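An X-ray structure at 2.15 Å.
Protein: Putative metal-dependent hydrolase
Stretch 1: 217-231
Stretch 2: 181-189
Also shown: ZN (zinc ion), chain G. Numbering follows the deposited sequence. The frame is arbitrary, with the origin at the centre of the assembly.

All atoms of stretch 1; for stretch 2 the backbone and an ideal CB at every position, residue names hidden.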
# COMPACT_ATOMS: atom_id res chain seq x y z
N HIS A 217 11.31 -1.64 -11.86
CA HIS A 217 11.87 -1.22 -10.58
C HIS A 217 12.56 0.12 -10.76
O HIS A 217 13.71 0.31 -10.37
CB HIS A 217 12.83 -2.26 -10.04
CG HIS A 217 12.91 -2.29 -8.55
ND1 HIS A 217 13.75 -1.47 -7.84
CD2 HIS A 217 12.20 -3.02 -7.65
CE1 HIS A 217 13.60 -1.73 -6.55
NE2 HIS A 217 12.66 -2.66 -6.40
N LEU A 218 11.81 1.05 -11.33
CA LEU A 218 12.33 2.26 -11.94
C LEU A 218 12.72 3.31 -10.90
O LEU A 218 12.15 3.35 -9.81
CB LEU A 218 11.28 2.85 -12.88
CG LEU A 218 10.82 1.95 -14.00
CD1 LEU A 218 9.61 2.63 -14.78
CD2 LEU A 218 12.01 1.60 -14.91
N PRO A 219 13.68 4.18 -11.26
CA PRO A 219 14.13 5.25 -10.35
C PRO A 219 13.20 6.46 -10.37
O PRO A 219 12.35 6.57 -11.23
CB PRO A 219 15.49 5.64 -10.92
CG PRO A 219 15.40 5.33 -12.39
CD PRO A 219 14.50 4.10 -12.47
N HIS A 220 13.36 7.36 -9.41
CA HIS A 220 12.54 8.55 -9.28
C HIS A 220 13.30 9.81 -9.74
O HIS A 220 13.06 10.89 -9.22
CB HIS A 220 12.09 8.69 -7.80
CG HIS A 220 11.27 7.52 -7.33
ND1 HIS A 220 9.89 7.52 -7.35
CD2 HIS A 220 11.63 6.28 -6.92
CE1 HIS A 220 9.44 6.35 -6.94
NE2 HIS A 220 10.47 5.58 -6.66
N PHE A 221 14.22 9.66 -10.68
CA PHE A 221 14.90 10.83 -11.28
C PHE A 221 15.34 10.43 -12.68
O PHE A 221 15.37 9.25 -13.02
CB PHE A 221 16.12 11.25 -10.44
CG PHE A 221 17.21 10.24 -10.44
CD1 PHE A 221 17.13 9.13 -9.61
CD2 PHE A 221 18.30 10.36 -11.30
CE1 PHE A 221 18.15 8.14 -9.62
CE2 PHE A 221 19.31 9.40 -11.32
CZ PHE A 221 19.24 8.28 -10.49
N GLY A 222 15.68 11.41 -13.49
CA GLY A 222 16.21 11.13 -14.84
C GLY A 222 15.14 10.95 -15.90
O GLY A 222 13.93 11.11 -15.64
N VAL A 223 15.60 10.64 -17.11
CA VAL A 223 14.73 10.41 -18.25
C VAL A 223 14.65 8.92 -18.45
O VAL A 223 15.59 8.31 -18.96
CB VAL A 223 15.32 11.06 -19.48
CG1 VAL A 223 14.36 10.88 -20.70
CG2 VAL A 223 15.59 12.52 -19.15
N HIS A 224 13.52 8.34 -18.05
CA HIS A 224 13.34 6.89 -18.08
C HIS A 224 13.60 6.29 -19.46
O HIS A 224 14.11 5.19 -19.54
CB HIS A 224 11.92 6.50 -17.64
CG HIS A 224 11.71 6.52 -16.15
ND1 HIS A 224 10.46 6.43 -15.58
CD2 HIS A 224 12.59 6.60 -15.13
CE1 HIS A 224 10.58 6.46 -14.26
NE2 HIS A 224 11.87 6.56 -13.96
N ASP A 225 13.21 6.99 -20.52
CA ASP A 225 13.50 6.52 -21.88
C ASP A 225 14.99 6.34 -22.15
O ASP A 225 15.36 5.53 -23.02
CB ASP A 225 12.88 7.46 -22.93
CG ASP A 225 11.39 7.18 -23.17
OD1 ASP A 225 10.78 6.39 -22.41
OD2 ASP A 225 10.83 7.74 -24.13
N ASN A 226 15.85 7.04 -21.42
CA ASN A 226 17.28 6.81 -21.54
C ASN A 226 17.67 5.43 -21.10
O ASN A 226 18.66 4.92 -21.61
CB ASN A 226 18.12 7.83 -20.77
CG ASN A 226 18.18 9.18 -21.45
OD1 ASN A 226 17.88 9.30 -22.63
ND2 ASN A 226 18.57 10.19 -20.71
N LEU A 227 16.94 4.83 -20.16
CA LEU A 227 17.24 3.45 -19.73
C LEU A 227 17.07 2.48 -20.89
O LEU A 227 17.87 1.60 -21.08
CB LEU A 227 16.34 3.01 -18.56
CG LEU A 227 16.45 3.83 -17.25
CD1 LEU A 227 15.31 3.52 -16.30
CD2 LEU A 227 17.82 3.58 -16.62
N ARG A 228 16.00 2.65 -21.65
CA ARG A 228 15.81 1.88 -22.86
C ARG A 228 16.92 2.10 -23.91
O ARG A 228 17.43 1.12 -24.48
CB ARG A 228 14.47 2.23 -23.49
CG ARG A 228 14.21 1.51 -24.76
CD ARG A 228 12.88 1.90 -25.39
NE ARG A 228 12.88 1.38 -26.74
CZ ARG A 228 13.54 1.90 -27.78
NH1 ARG A 228 14.25 3.03 -27.66
NH2 ARG A 228 13.49 1.27 -28.94
N LYS A 229 17.31 3.35 -24.17
CA LYS A 229 18.36 3.61 -25.16
C LYS A 229 19.71 3.00 -24.73
O LYS A 229 20.48 2.46 -25.55
CB LYS A 229 18.54 5.10 -25.35
CG LYS A 229 17.37 5.81 -26.00
CD LYS A 229 17.68 7.30 -26.22
CE LYS A 229 16.44 8.02 -26.74
NZ LYS A 229 16.68 9.45 -26.89
N GLU A 230 20.00 3.12 -23.45
CA GLU A 230 21.23 2.57 -22.88
C GLU A 230 21.22 1.06 -22.99
O GLU A 230 22.22 0.46 -23.35
CB GLU A 230 21.35 2.98 -21.40
CG GLU A 230 21.67 4.44 -21.18
CD GLU A 230 21.24 4.95 -19.79
OE1 GLU A 230 20.96 4.14 -18.86
OE2 GLU A 230 21.19 6.18 -19.62
N ALA A 231 20.08 0.42 -22.66
CA ALA A 231 20.03 -1.04 -22.75
C ALA A 231 20.22 -1.50 -24.20
O ALA A 231 20.88 -2.52 -24.45
CB ALA A 231 18.74 -1.60 -22.17
N UNK A 181 14.93 -5.79 -13.23
CA UNK A 181 15.05 -4.59 -12.47
C UNK A 181 16.07 -3.70 -13.19
O UNK A 181 16.97 -4.19 -13.89
CB UNK A 181 15.46 -4.89 -11.03
N UNK A 182 15.89 -2.40 -13.07
CA UNK A 182 16.79 -1.46 -13.67
C UNK A 182 16.72 -0.16 -12.90
O UNK A 182 16.30 0.85 -13.42
CB UNK A 182 16.46 -1.25 -15.15
N UNK A 183 17.15 -0.18 -11.66
CA UNK A 183 16.97 0.96 -10.77
C UNK A 183 17.99 2.08 -11.03
O UNK A 183 17.81 3.16 -10.51
CB UNK A 183 17.07 0.50 -9.32
N UNK A 184 19.05 1.81 -11.81
CA UNK A 184 20.13 2.77 -12.07
C UNK A 184 20.44 2.97 -13.55
O UNK A 184 20.20 2.07 -14.35
CB UNK A 184 21.40 2.31 -11.35
N UNK A 185 20.97 4.16 -13.90
CA UNK A 185 21.33 4.52 -15.28
C UNK A 185 22.72 3.99 -15.61
O UNK A 185 23.46 3.57 -14.73
CB UNK A 185 21.28 6.04 -15.48
N UNK A 186 23.07 4.03 -16.89
CA UNK A 186 24.28 3.38 -17.43
C UNK A 186 25.54 3.89 -16.79
O UNK A 186 26.49 3.14 -16.64
CB UNK A 186 24.37 3.59 -18.94
N UNK A 187 25.56 5.16 -16.40
CA UNK A 187 26.76 5.74 -15.78
C UNK A 187 26.93 5.40 -14.32
O UNK A 187 27.94 5.74 -13.76
CB UNK A 187 26.73 7.26 -15.93
N UNK A 188 25.93 4.76 -13.71
CA UNK A 188 25.90 4.59 -12.27
C UNK A 188 26.13 3.12 -11.90
O UNK A 188 25.77 2.22 -12.67
CB UNK A 188 24.57 5.09 -11.70
N UNK A 189 26.66 2.91 -10.69
CA UNK A 189 26.95 1.58 -10.16
C UNK A 189 25.95 1.22 -9.07
O UNK A 189 25.94 1.84 -8.01
CB UNK A 189 28.38 1.51 -9.62
ZN ZN G . 12.65 -3.68 -4.56

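Position 181 lies beside His-217, with its CA-to-CB bond running sideways and its ideal CB 3.8 Å from His-217 CB. Only the first carbon is constrained, so many side chains that lead away would suit. The deposited residue is Glu-181. Its CB packs on His-217 CB at 3.9 Å. Its carboxylate turns back on its own stretch, where Glu-181 OE1 accepts a weak hydrogen bond from the backbone N of residue 183, the two atoms 3.4 Å apart. The neighbouring histidine binds the zinc ion through NE2 at 2.1 Å, so this stretch borders a metal site, as befits a putative metal-dependent hydrolase.

At 182 the ideal CB stands 5.0 Å from Leu-227 CD1 and 5.3 Å from Leu-218 CD2. That apolar gap asks for a modest side chain: alanine, cysteine, serine or valine could each be considered. Cys-182 is found, chi1 t, with SG 3.9 Å from Leu-227 CD2.

Position 183 faces polar atoms. Its ideal CB is 3.5 Å from His-217 O, and the imidazole ND1 lies within reach of a short side chain. A small polar residue such as asparagine, serine or aspartate fits, and Pro-219 offers an apolar flank. The deposited Asn-183 sends its amide to the edge of the imidazole. The amide is probably turned over in the model, which leaves the nature of the 2.7 Å approach of Asn-183 ND2 to His-217 ND1 open. Its backbone also takes part, with CA 3.3 Å from His-217 O in a CA-H...O contact.

At 184 CA-to-CB points away and no atom of stretch 1 comes within 5.5 Å of the ideal CB, so this contact barely restricts the choice. It is Phe-184, whose carbonyl O touches Leu-227 CD2 at 3.6 Å.

Position 185 is the most demanding. CB starts sideways, 4.4 Å from Leu-227 CD2, but ahead lies a long slot between Pro-219, Phe-221 and Leu-227, ending at the carbonyl O of Phe-221. A leucine or methionine could line its start; a long flat side chain with a donor at its tip answers both slot and acceptor. Tyr-185 does so. Leu-227 CD2 covers one ring face, 3.3 Å from CD2 of the tyrosine, its edge points toward the face of Phe-221, and OH donates to Phe-221 O at 2.7 Å. Gly-222 leaves room for that hydroxyl: an ideal CB there would sit 2.4 Å from Tyr-185 OH.

Position 186 points toward Glu-230, its ideal CB only 3.5 Å from OE1, which favours a small residue. Ala-186 leaves the carboxylate free to approach, and its backbone N donates to Glu-230 OE1 at 2.9 Å.

Position 187, within a type I turn, meets nothing of stretch 1; polar residues suit it, and it is Asp-187.

At 188 CB points toward stretch 1 but lies far from it, so a long side chain is needed for contact. Gln-188 places NE2 3.5 Å from Phe-221 CZ, at the ring edge, while OE1 accepts from Tyr-185 N at 2.9 Å.

Position 189 is out of reach and unconstrained; it is Asp-189.

Stretch 2 181-189: ECNFYADQD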
# COMPACT_ATOMS: atom_id res chain seq x y z
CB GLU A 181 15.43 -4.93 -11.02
CG GLU A 181 16.89 -5.23 -10.73
CD GLU A 181 17.46 -4.24 -9.70
OE1 GLU A 181 17.91 -3.13 -10.11
OE2 GLU A 181 17.40 -4.56 -8.49
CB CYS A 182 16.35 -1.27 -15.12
SG CYS A 182 17.47 -0.32 -16.13
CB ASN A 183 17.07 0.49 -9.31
CG ASN A 183 16.14 1.29 -8.37
OD1 ASN A 183 15.99 2.51 -8.50
ND2 ASN A 183 15.51 0.61 -7.48
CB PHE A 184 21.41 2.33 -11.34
CG PHE A 184 21.35 2.51 -9.86
CD1 PHE A 184 21.87 3.62 -9.27
CD2 PHE A 184 20.75 1.57 -9.05
CE1 PHE A 184 21.79 3.80 -7.87
CE2 PHE A 184 20.65 1.74 -7.67
CZ PHE A 184 21.18 2.84 -7.08
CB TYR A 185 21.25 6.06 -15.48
CG TYR A 185 19.81 6.57 -15.40
CD1 TYR A 185 19.23 6.93 -14.18
CD2 TYR A 185 19.00 6.61 -16.53
CE1 TYR A 185 17.90 7.37 -14.11
CE2 TYR A 185 17.68 7.04 -16.48
CZ TYR A 185 17.13 7.40 -15.26
OH TYR A 185 15.84 7.84 -15.22
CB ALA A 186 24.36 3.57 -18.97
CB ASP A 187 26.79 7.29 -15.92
CG ASP A 187 25.65 7.97 -15.17
OD1 ASP A 187 24.48 7.79 -15.60
OD2 ASP A 187 25.91 8.70 -14.16
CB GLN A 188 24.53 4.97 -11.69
CG GLN A 188 24.07 6.42 -11.82
CD GLN A 188 22.66 6.57 -11.28
OE1 GLN A 188 21.69 6.05 -11.86
NE2 GLN A 188 22.53 7.24 -10.12
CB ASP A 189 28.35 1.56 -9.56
CG ASP A 189 28.75 0.17 -9.05
OD1 ASP A 189 28.00 -0.83 -9.19
OD2 ASP A 189 29.86 0.09 -8.49
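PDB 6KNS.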